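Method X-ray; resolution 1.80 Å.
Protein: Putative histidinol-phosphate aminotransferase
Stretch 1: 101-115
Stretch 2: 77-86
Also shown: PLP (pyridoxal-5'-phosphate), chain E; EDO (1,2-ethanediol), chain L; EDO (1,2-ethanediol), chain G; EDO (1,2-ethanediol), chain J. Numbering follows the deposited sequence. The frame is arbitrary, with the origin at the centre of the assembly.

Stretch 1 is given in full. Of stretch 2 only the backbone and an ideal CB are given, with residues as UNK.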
ATOM      1  N   THR A 101     -10.787  12.779 -17.897  1.00 14.16           N
ATOM      2  CA  THR A 101     -11.043  11.693 -16.998  1.00 15.01           C
ATOM      3  C   THR A 101     -10.006  11.659 -15.849  1.00 15.12           C
ATOM      4  O   THR A 101      -9.193  12.575 -15.709  1.00 16.29           O
ATOM      5  CB  THR A 101     -11.087  10.329 -17.795  1.00 14.50           C
ATOM      6  OG1 THR A 101     -11.697   9.349 -16.963  1.00 13.96           O
ATOM      7  CG2 THR A 101      -9.678   9.812 -18.248  1.00 14.40           C
ATOM      8  N   TYR A 102     -10.042  10.624 -15.018  1.00 14.78           N
ATOM      9  CA  TYR A 102      -9.109  10.490 -13.893  1.00 14.19           C
ATOM     10  C   TYR A 102      -7.700  10.172 -14.419  1.00 14.67           C
ATOM     11  O   TYR A 102      -7.523   9.202 -15.175  1.00 14.02           O
ATOM     12  CB  TYR A 102      -9.602   9.415 -12.928  1.00 14.67           C
ATOM     13  CG  TYR A 102      -8.837   9.374 -11.628  1.00 14.91           C
ATOM     14  CD1 TYR A 102      -8.831  10.481 -10.758  1.00 15.74           C
ATOM     15  CD2 TYR A 102      -8.117   8.248 -11.263  1.00 13.42           C
ATOM     16  CE1 TYR A 102      -8.124  10.452  -9.577  1.00 17.43           C
ATOM     17  CE2 TYR A 102      -7.398   8.213 -10.094  1.00 15.01           C
ATOM     18  CZ  TYR A 102      -7.414   9.305  -9.239  1.00 19.84           C
ATOM     19  OH  TYR A 102      -6.727   9.246  -8.046  1.00 20.67           O
ATOM     20  N   GLY A 103      -6.724  11.009 -14.031  1.00 13.53           N
ATOM     21  CA  GLY A 103      -5.397  11.026 -14.671  1.00 15.98           C
ATOM     22  C   GLY A 103      -4.438   9.893 -14.344  1.00 14.90           C
ATOM     23  O   GLY A 103      -3.380   9.780 -14.972  1.00 17.67           O
ATOM     24  N   ASP A 104      -4.756   9.072 -13.369  1.00 15.85           N
ATOM     25  CA  ASP A 104      -3.826   7.992 -12.970  1.00 16.27           C
ATOM     26  C   ASP A 104      -3.561   6.990 -14.054  1.00 15.85           C
ATOM     27  O   ASP A 104      -2.490   6.453 -14.105  1.00 17.45           O
ATOM     28  CB  ASP A 104      -4.313   7.240 -11.737  1.00 16.05           C
ATOM     29  CG  ASP A 104      -4.042   7.993 -10.437  1.00 20.54           C
ATOM     30  OD1 ASP A 104      -3.707   9.196 -10.476  1.00 24.68           O
ATOM     31  OD2 ASP A 104      -4.163   7.358  -9.365  1.00 24.72           O
ATOM     32  N   GLY A 105      -4.540   6.694 -14.904  1.00 16.25           N
ATOM     33  CA  GLY A 105      -4.304   5.768 -15.989  1.00 15.12           C
ATOM     34  C   GLY A 105      -3.208   6.281 -16.930  1.00 14.58           C
ATOM     35  O   GLY A 105      -2.241   5.577 -17.199  1.00 14.67           O
ATOM     36  N   GLU A 106      -3.369   7.509 -17.412  1.00 13.14           N
ATOM     37  CA  GLU A 106      -2.370   8.151 -18.262  1.00 13.96           C
ATOM     38  C   GLU A 106      -0.960   8.184 -17.595  1.00 13.23           C
ATOM     39  O   GLU A 106       0.077   7.934 -18.255  1.00 13.40           O
ATOM     40  CB  GLU A 106      -2.851   9.557 -18.648  1.00 13.67           C
ATOM     41  CG  GLU A 106      -1.797  10.462 -19.148  1.00 16.70           C
ATOM     42  CD  GLU A 106      -2.344  11.780 -19.687  1.00 21.07           C
ATOM     43  OE1 GLU A 106      -3.399  12.253 -19.230  1.00 18.42           O
ATOM     44  OE2 GLU A 106      -1.687  12.359 -20.554  1.00 18.45           O
ATOM     45  N   HIS A 107      -0.949   8.544 -16.323  1.00 13.49           N
ATOM     46  CA  HIS A 107       0.263   8.659 -15.515  1.00 13.97           C
ATOM     47  C   HIS A 107       1.075   7.368 -15.534  1.00 13.13           C
ATOM     48  O   HIS A 107       2.288   7.394 -15.838  1.00 13.27           O
ATOM     49  CB  HIS A 107      -0.111   9.054 -14.073  1.00 14.25           C
ATOM     50  CG  HIS A 107       1.032   9.021 -13.106  1.00 17.77           C
ATOM     51  ND1 HIS A 107       1.903  10.074 -12.939  1.00 22.23           N
ATOM     52  CD2 HIS A 107       1.409   8.077 -12.200  1.00 22.53           C
ATOM     53  CE1 HIS A 107       2.803   9.755 -12.023  1.00 24.38           C
ATOM     54  NE2 HIS A 107       2.526   8.552 -11.557  1.00 21.82           N
ATOM     55  N   PHE A 108       0.432   6.243 -15.194  1.00 14.09           N
ATOM     56  CA  PHE A 108       1.112   4.955 -15.172  1.00 13.69           C
ATOM     57  C   PHE A 108       1.375   4.459 -16.589  1.00 13.57           C
ATOM     58  O   PHE A 108       2.383   3.761 -16.850  1.00 13.78           O
ATOM     59  CB  PHE A 108       0.337   3.926 -14.319  1.00 14.02           C
ATOM     60  CG  PHE A 108       0.233   4.306 -12.859  1.00 14.59           C
ATOM     61  CD1 PHE A 108       1.371   4.421 -12.067  1.00 17.85           C
ATOM     62  CD2 PHE A 108      -0.983   4.569 -12.285  1.00 18.49           C
ATOM     63  CE1 PHE A 108       1.274   4.827 -10.746  1.00 18.07           C
ATOM     64  CE2 PHE A 108      -1.064   4.938 -10.956  1.00 18.75           C
ATOM     65  CZ  PHE A 108       0.069   5.068 -10.209  1.00 17.74           C
ATOM     66  N   ALA A 109       0.523   4.854 -17.540  1.00 13.56           N
ATOM     67  CA  ALA A 109       0.769   4.473 -18.936  1.00 13.48           C
ATOM     68  C   ALA A 109       2.032   5.117 -19.502  1.00 14.45           C
ATOM     69  O   ALA A 109       2.842   4.467 -20.217  1.00 16.11           O
ATOM     70  CB  ALA A 109      -0.492   4.771 -19.833  1.00 12.84           C
ATOM     71  N   LYS A 110       2.222   6.379 -19.171  1.00 15.14           N
ATOM     72  CA  LYS A 110       3.434   7.106 -19.533  1.00 17.04           C
ATOM     73  C   LYS A 110       4.715   6.526 -18.897  1.00 15.52           C
ATOM     74  O   LYS A 110       5.723   6.419 -19.562  1.00 16.19           O
ATOM     75  CB  LYS A 110       3.291   8.564 -19.176  1.00 17.33           C
ATOM     76  CG  LYS A 110       2.342   9.307 -20.104  1.00 22.70           C
ATOM     77  CD  LYS A 110       2.647  10.827 -20.123  1.00 28.17           C
ATOM     78  CE  LYS A 110       1.891  11.572 -19.074  1.00 30.54           C
ATOM     79  NZ  LYS A 110       2.423  13.000 -18.856  1.00 33.05           N
ATOM     80  N   ILE A 111       4.659   6.165 -17.624  1.00 16.13           N
ATOM     81  CA  ILE A 111       5.763   5.465 -16.946  1.00 15.36           C
ATOM     82  C   ILE A 111       6.129   4.186 -17.696  1.00 16.42           C
ATOM     83  O   ILE A 111       7.309   3.912 -17.926  1.00 15.12           O
ATOM     84  CB  ILE A 111       5.410   5.231 -15.439  1.00 16.01           C
ATOM     85  CG1 ILE A 111       5.465   6.568 -14.679  1.00 15.20           C
ATOM     86  CG2 ILE A 111       6.318   4.189 -14.802  1.00 14.46           C
ATOM     87  CD1 ILE A 111       4.598   6.622 -13.437  1.00 11.83           C
ATOM     88  N   ALA A 112       5.116   3.452 -18.171  1.00 16.48           N
ATOM     89  CA  ALA A 112       5.324   2.248 -18.965  1.00 17.21           C
ATOM     90  C   ALA A 112       5.796   2.502 -20.416  1.00 17.17           C
ATOM     91  O   ALA A 112       6.149   1.559 -21.162  1.00 17.76           O
ATOM     92  CB  ALA A 112       4.025   1.373 -18.929  1.00 16.45           C
ATOM     93  N   GLY A 113       5.844   3.760 -20.829  1.00 17.58           N
ATOM     94  CA  GLY A 113       6.349   4.080 -22.179  1.00 18.22           C
ATOM     95  C   GLY A 113       5.313   3.819 -23.263  1.00 18.87           C
ATOM     96  O   GLY A 113       5.642   3.748 -24.430  1.00 18.81           O
HETATM   97  N   MSE A 114       4.049   3.721 -22.868  1.00 18.61           N
HETATM   98  CA  MSE A 114       2.953   3.472 -23.804  1.00 19.05           C
HETATM   99  C   MSE A 114       2.487   4.732 -24.543  1.00 19.20           C
HETATM  100  O   MSE A 114       2.463   5.850 -23.981  1.00 20.28           O
HETATM  101  CB  MSE A 114       1.770   2.873 -23.051  1.00 18.47           C
HETATM  102  CG  MSE A 114       2.077   1.501 -22.492  1.00 20.36           C
HETATM  103 SE   MSE A 114       0.654   0.873 -21.297  0.75 17.82          SE
HETATM  104  CE  MSE A 114      -0.884   0.961 -22.567  1.00 16.05           C
ATOM    105  N   LYS A 115       2.068   4.536 -25.786  1.00 17.81           N
ATOM    106  CA  LYS A 115       1.267   5.527 -26.481  1.00 18.07           C
ATOM    107  C   LYS A 115      -0.007   5.802 -25.687  1.00 17.34           C
ATOM    108  O   LYS A 115      -0.649   4.874 -25.221  1.00 16.95           O
ATOM    109  CB  LYS A 115       0.885   4.990 -27.854  1.00 18.05           C
ATOM    110  CG  LYS A 115       0.042   5.926 -28.669  1.00 21.82           C
ATOM    111  CD  LYS A 115      -0.210   5.369 -30.075  1.00 27.07           C
ATOM    112  CE  LYS A 115      -0.936   6.415 -30.929  1.00 29.22           C
ATOM    113  NZ  LYS A 115      -0.894   6.015 -32.361  1.00 32.00           N
ATOM    114  N   UNK A  77      -7.878   1.903  -4.488  1.00 15.07           N
ATOM    115  CA  UNK A  77      -7.906   1.555  -5.881  1.00 14.98           C
ATOM    116  C   UNK A  77      -6.769   2.249  -6.657  1.00 15.38           C
ATOM    117  O   UNK A  77      -6.490   1.870  -7.816  1.00 15.26           O
ATOM    118  CB  UNK A  77      -9.267   1.920  -6.476  1.00 14.98           C
ATOM    119  N   UNK A  78      -6.092   3.238  -6.047  1.00 15.09           N
ATOM    120  CA  UNK A  78      -4.911   3.877  -6.678  1.00 15.67           C
ATOM    121  C   UNK A  78      -3.890   2.797  -7.064  1.00 14.10           C
ATOM    122  O   UNK A  78      -3.356   2.790  -8.184  1.00 15.08           O
ATOM    123  CB  UNK A  78      -4.273   4.900  -5.736  1.00 15.67           C
ATOM    124  N   UNK A  79      -3.660   1.867  -6.150  1.00 14.45           N
ATOM    125  CA  UNK A  79      -2.729   0.756  -6.368  1.00 14.74           C
ATOM    126  C   UNK A  79      -3.245  -0.282  -7.353  1.00 14.49           C
ATOM    127  O   UNK A  79      -2.462  -0.851  -8.108  1.00 15.48           O
ATOM    128  CB  UNK A  79      -2.421   0.072  -5.035  1.00 14.74           C
ATOM    129  N   UNK A  80      -4.555  -0.433  -7.419  1.00 15.15           N
ATOM    130  CA  UNK A  80      -5.220  -1.243  -8.459  1.00 15.18           C
ATOM    131  C   UNK A  80      -5.041  -0.743  -9.867  1.00 14.85           C
ATOM    132  O   UNK A  80      -4.745  -1.531 -10.773  1.00 15.16           O
ATOM    133  CB  UNK A  80      -6.720  -1.322  -8.168  1.00 15.18           C
ATOM    134  N   UNK A  81      -5.130   0.576 -10.048  1.00 14.77           N
ATOM    135  CA  UNK A  81      -4.935   1.170 -11.357  1.00 14.32           C
ATOM    136  C   UNK A  81      -3.499   0.941 -11.796  1.00 13.61           C
ATOM    137  O   UNK A  81      -3.259   0.504 -12.924  1.00 13.52           O
ATOM    138  CB  UNK A  81      -5.271   2.663 -11.340  1.00 14.32           C
ATOM    139  N   UNK A  82      -2.553   1.219 -10.899  1.00 12.91           N
ATOM    140  CA  UNK A  82      -1.134   0.951 -11.159  1.00 13.27           C
ATOM    141  C   UNK A  82      -0.873  -0.495 -11.550  1.00 12.64           C
ATOM    142  O   UNK A  82      -0.281  -0.763 -12.584  1.00 11.57           O
ATOM    143  CB  UNK A  82      -0.300   1.301  -9.925  1.00 13.27           C
ATOM    144  N   UNK A  83      -1.356  -1.432 -10.756  1.00 12.26           N
ATOM    145  CA  UNK A  83      -1.116  -2.841 -10.994  1.00 13.12           C
ATOM    146  C   UNK A  83      -1.742  -3.331 -12.304  1.00 14.01           C
ATOM    147  O   UNK A  83      -1.104  -4.103 -13.040  1.00 14.80           O
ATOM    148  CB  UNK A  83      -1.657  -3.659  -9.820  1.00 13.12           C
ATOM    149  N   UNK A  84      -2.957  -2.852 -12.593  1.00 14.39           N
ATOM    150  CA  UNK A  84      -3.649  -3.184 -13.820  1.00 14.69           C
ATOM    151  C   UNK A  84      -2.839  -2.717 -15.002  1.00 14.24           C
ATOM    152  O   UNK A  84      -2.631  -3.486 -15.937  1.00 14.67           O
ATOM    153  CB  UNK A  84      -5.049  -2.567 -13.846  1.00 14.69           C
ATOM    154  N   UNK A  85      -2.351  -1.480 -14.965  1.00 14.58           N
ATOM    155  CA  UNK A  85      -1.553  -0.937 -16.085  1.00 15.24           C
ATOM    156  C   UNK A  85      -0.212  -1.673 -16.210  1.00 15.78           C
ATOM    157  O   UNK A  85       0.203  -2.068 -17.312  1.00 15.33           O
ATOM    158  CB  UNK A  85      -1.309   0.561 -15.890  1.00 15.24           C
ATOM    159  N   UNK A  86       0.466  -1.900 -15.086  1.00 16.45           N
ATOM    160  CA  UNK A  86       1.768  -2.597 -15.159  1.00 17.09           C
ATOM    161  C   UNK A  86       1.617  -4.016 -15.719  1.00 17.33           C
ATOM    162  O   UNK A  86       2.470  -4.510 -16.480  1.00 16.59           O
ATOM    163  CB  UNK A  86       2.415  -2.656 -13.774  1.00 17.09           C
TER
HETATM  164  N1  PLP E 500     -10.592   6.160  -9.119  1.00 22.27           N
HETATM  165  C2  PLP E 500     -11.224   7.385  -9.184  1.00 23.66           C
HETATM  166  C2A PLP E 500     -12.162   7.654 -10.334  1.00 21.62           C
HETATM  167  C3  PLP E 500     -10.940   8.334  -8.201  1.00 23.38           C
HETATM  168  O3  PLP E 500     -11.547   9.546  -8.275  1.00 23.50           O
HETATM  169  C4  PLP E 500     -10.026   8.028  -7.169  1.00 29.17           C
HETATM  170  C4A PLP E 500      -9.808   8.989  -6.028  1.00 33.61           C
HETATM  171  O4A PLP E 500      -9.564  10.141  -6.348  1.00 41.58           O
HETATM  172  C5  PLP E 500      -9.388   6.783  -7.129  1.00 23.83           C
HETATM  173  C6  PLP E 500      -9.686   5.868  -8.139  1.00 22.61           C
HETATM  174  C5A PLP E 500      -8.389   6.410  -6.055  1.00 26.61           C
HETATM  175  O4P PLP E 500      -8.924   6.388  -4.719  1.00 24.18           O
HETATM  176  P   PLP E 500      -8.352   5.388  -3.615  1.00 23.16           P
HETATM  177  O1P PLP E 500      -6.897   5.098  -3.815  1.00 23.75           O
HETATM  178  O2P PLP E 500      -9.234   4.181  -3.794  1.00 25.58           O
HETATM  179  O3P PLP E 500      -8.652   6.146  -2.333  1.00 27.13           O
HETATM  180  C1  EDO L  23      -0.684  13.474 -16.660  1.00 77.81           C
HETATM  181  O1  EDO L  23       0.146  12.309 -16.735  1.00 77.14           O
HETATM  182  C2  EDO L  23      -1.527  13.329 -15.401  1.00 77.79           C
HETATM  183  O2  EDO L  23      -2.455  12.268 -15.621  1.00 76.38           O
HETATM  184  C1  EDO G   1      -6.805  12.116 -18.254  1.00 38.13           C
HETATM  185  O1  EDO G   1      -5.541  11.435 -18.298  1.00 27.41           O
HETATM  186  C2  EDO G   1      -6.750  13.550 -17.687  1.00 38.00           C
HETATM  187  O2  EDO G   1      -7.896  14.332 -18.158  1.00 38.85           O
HETATM  188  C1  EDO J   4       1.846  13.151 -14.119  1.00 69.59           C
HETATM  189  O1  EDO J   4       2.752  14.022 -13.427  1.00 70.70           O
HETATM  190  C2  EDO J   4       2.609  12.062 -14.878  1.00 68.97           C
HETATM  191  O2  EDO J   4       3.095  12.497 -16.158  1.00 67.83           O

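Stretch 2 is helical throughout and runs at 40° to helix 104-111, with 9.3 Å between the axes at closest approach. No hydrogen bond joins the two stretches; the contacts between them are apolar packing and one CH-pi contact.

Position 77 has no atom of stretch 1 near its ideal CB, but its backbone N lies 2.7 Å from PLP O2P. A small hydroxyl or glycine would suit a phosphate site. It is Ser77; its N and OG both donate to PLP O2P, the latter over 2.9 Å.

At 78 the CB points sideways, 4.4 Å from Asp104 OD2, while the backbone N donates to PLP O1P over 3.0 Å. A short donor again fits, serine or threonine. Ser78 turns chi1 to m, and its OG donates to PLP O1P at a very short 2.5 Å.

Position 79 points away from stretch 1, so many residues are possible, polar ones included. It is Glu79, whose role emerges at 82.

Position 80 is out of reach of stretch 1, yet an ideal CB would sit 3.2 Å from the carbonyl O of position 77. That crowding favours glycine, and Gly80 is found.

Position 81 points toward stretch 1, its CB 4.7 Å from Asp104 CB and 4.8 Å from Phe108 CD2. Leucine, isoleucine, valine or methionine could fill the space. Ile81 sends CD1 to 3.8 Å from Tyr102 CE2, at the edge of a ring that carries PLP over one face; Ile81 CG2 lies 4.2 Å from Phe108 CD2.

At 82 the ideal CB is 3.8 Å from Phe108 CZ. An aliphatic start would pack well on the ring, and the sideways direction would let a long chain leave the interface. Arg82 does both: its CB lies 3.7 Å from the centroid of the Phe108 ring, 9° off the normal, in a CH-pi contact, while its end leads away. There Arg82 NE forms a salt bridge with Glu79 OE1 (2.6 Å), and NH1 of Arg82 turns to 86.

Positions 83 and 84 are out of reach of stretch 1, which leaves their choice open; they are Ala83 and Ala84.

Position 85 points toward stretch 1, its CB 4.1 Å from Phe108 CB and 5.0 Å from Ala109 N. A branched or flexible aliphatic chain would suit. Ile85 places CG2 3.9 Å from Phe108 CB and 4.4 Å from SE of selenomethionine Met114, while Ile85 CD1 reaches within 4.3 Å of Gly105 O.

At 86 the CB points sideways into space free of stretch 1, permitting many polar residues. It is Glu86; Glu86 OE2 accepts from Arg82 NH1 over 3.0 Å, a second salt bridge.

Stretch 2 77-86: SSEGIRAAIE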
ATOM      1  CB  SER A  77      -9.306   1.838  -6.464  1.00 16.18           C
ATOM      2  OG  SER A  77      -9.607   3.225  -6.462  1.00 16.59           O
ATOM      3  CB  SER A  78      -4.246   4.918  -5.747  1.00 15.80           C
ATOM      4  OG  SER A  78      -5.132   5.964  -5.318  1.00 18.99           O
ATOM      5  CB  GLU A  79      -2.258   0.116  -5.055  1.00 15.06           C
ATOM      6  CG  GLU A  79      -1.326   1.022  -4.210  1.00 16.84           C
ATOM      7  CD  GLU A  79       0.043   1.328  -4.824  1.00 17.57           C
ATOM      8  OE1 GLU A  79       0.415   0.831  -5.925  1.00 19.03           O
ATOM      9  OE2 GLU A  79       0.809   2.086  -4.159  1.00 16.80           O
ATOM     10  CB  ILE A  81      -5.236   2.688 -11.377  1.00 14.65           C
ATOM     11  CG1 ILE A  81      -6.684   2.952 -10.963  1.00 15.45           C
ATOM     12  CG2 ILE A  81      -4.891   3.258 -12.780  1.00 15.76           C
ATOM     13  CD1 ILE A  81      -7.005   4.426 -10.494  1.00 16.74           C
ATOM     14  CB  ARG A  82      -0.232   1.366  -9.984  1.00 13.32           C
ATOM     15  CG  ARG A  82       1.262   1.270 -10.375  1.00 13.08           C
ATOM     16  CD  ARG A  82       2.226   1.455  -9.187  1.00 15.35           C
ATOM     17  NE  ARG A  82       1.855   0.560  -8.110  1.00 12.44           N
ATOM     18  CZ  ARG A  82       2.063  -0.745  -8.103  1.00 13.00           C
ATOM     19  NH1 ARG A  82       2.672  -1.383  -9.124  1.00 13.87           N
ATOM     20  NH2 ARG A  82       1.625  -1.438  -7.091  1.00 15.25           N
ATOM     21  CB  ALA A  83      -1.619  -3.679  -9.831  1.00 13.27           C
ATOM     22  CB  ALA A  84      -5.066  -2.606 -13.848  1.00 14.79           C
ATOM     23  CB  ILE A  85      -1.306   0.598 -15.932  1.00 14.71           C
ATOM     24  CG1 ILE A  85      -2.632   1.391 -15.922  1.00 18.80           C
ATOM     25  CG2 ILE A  85      -0.309   1.130 -17.019  1.00 13.56           C
ATOM     26  CD1 ILE A  85      -3.367   1.389 -17.213  1.00 20.08           C
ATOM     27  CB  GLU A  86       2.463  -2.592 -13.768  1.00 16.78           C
ATOM     28  CG  GLU A  86       3.067  -1.213 -13.396  1.00 16.95           C
ATOM     29  CD  GLU A  86       3.918  -1.267 -12.118  1.00 17.84           C
ATOM     30  OE1 GLU A  86       4.404  -2.362 -11.772  1.00 18.40           O
ATOM     31  OE2 GLU A  86       4.094  -0.228 -11.468  1.00 16.52           O
TER
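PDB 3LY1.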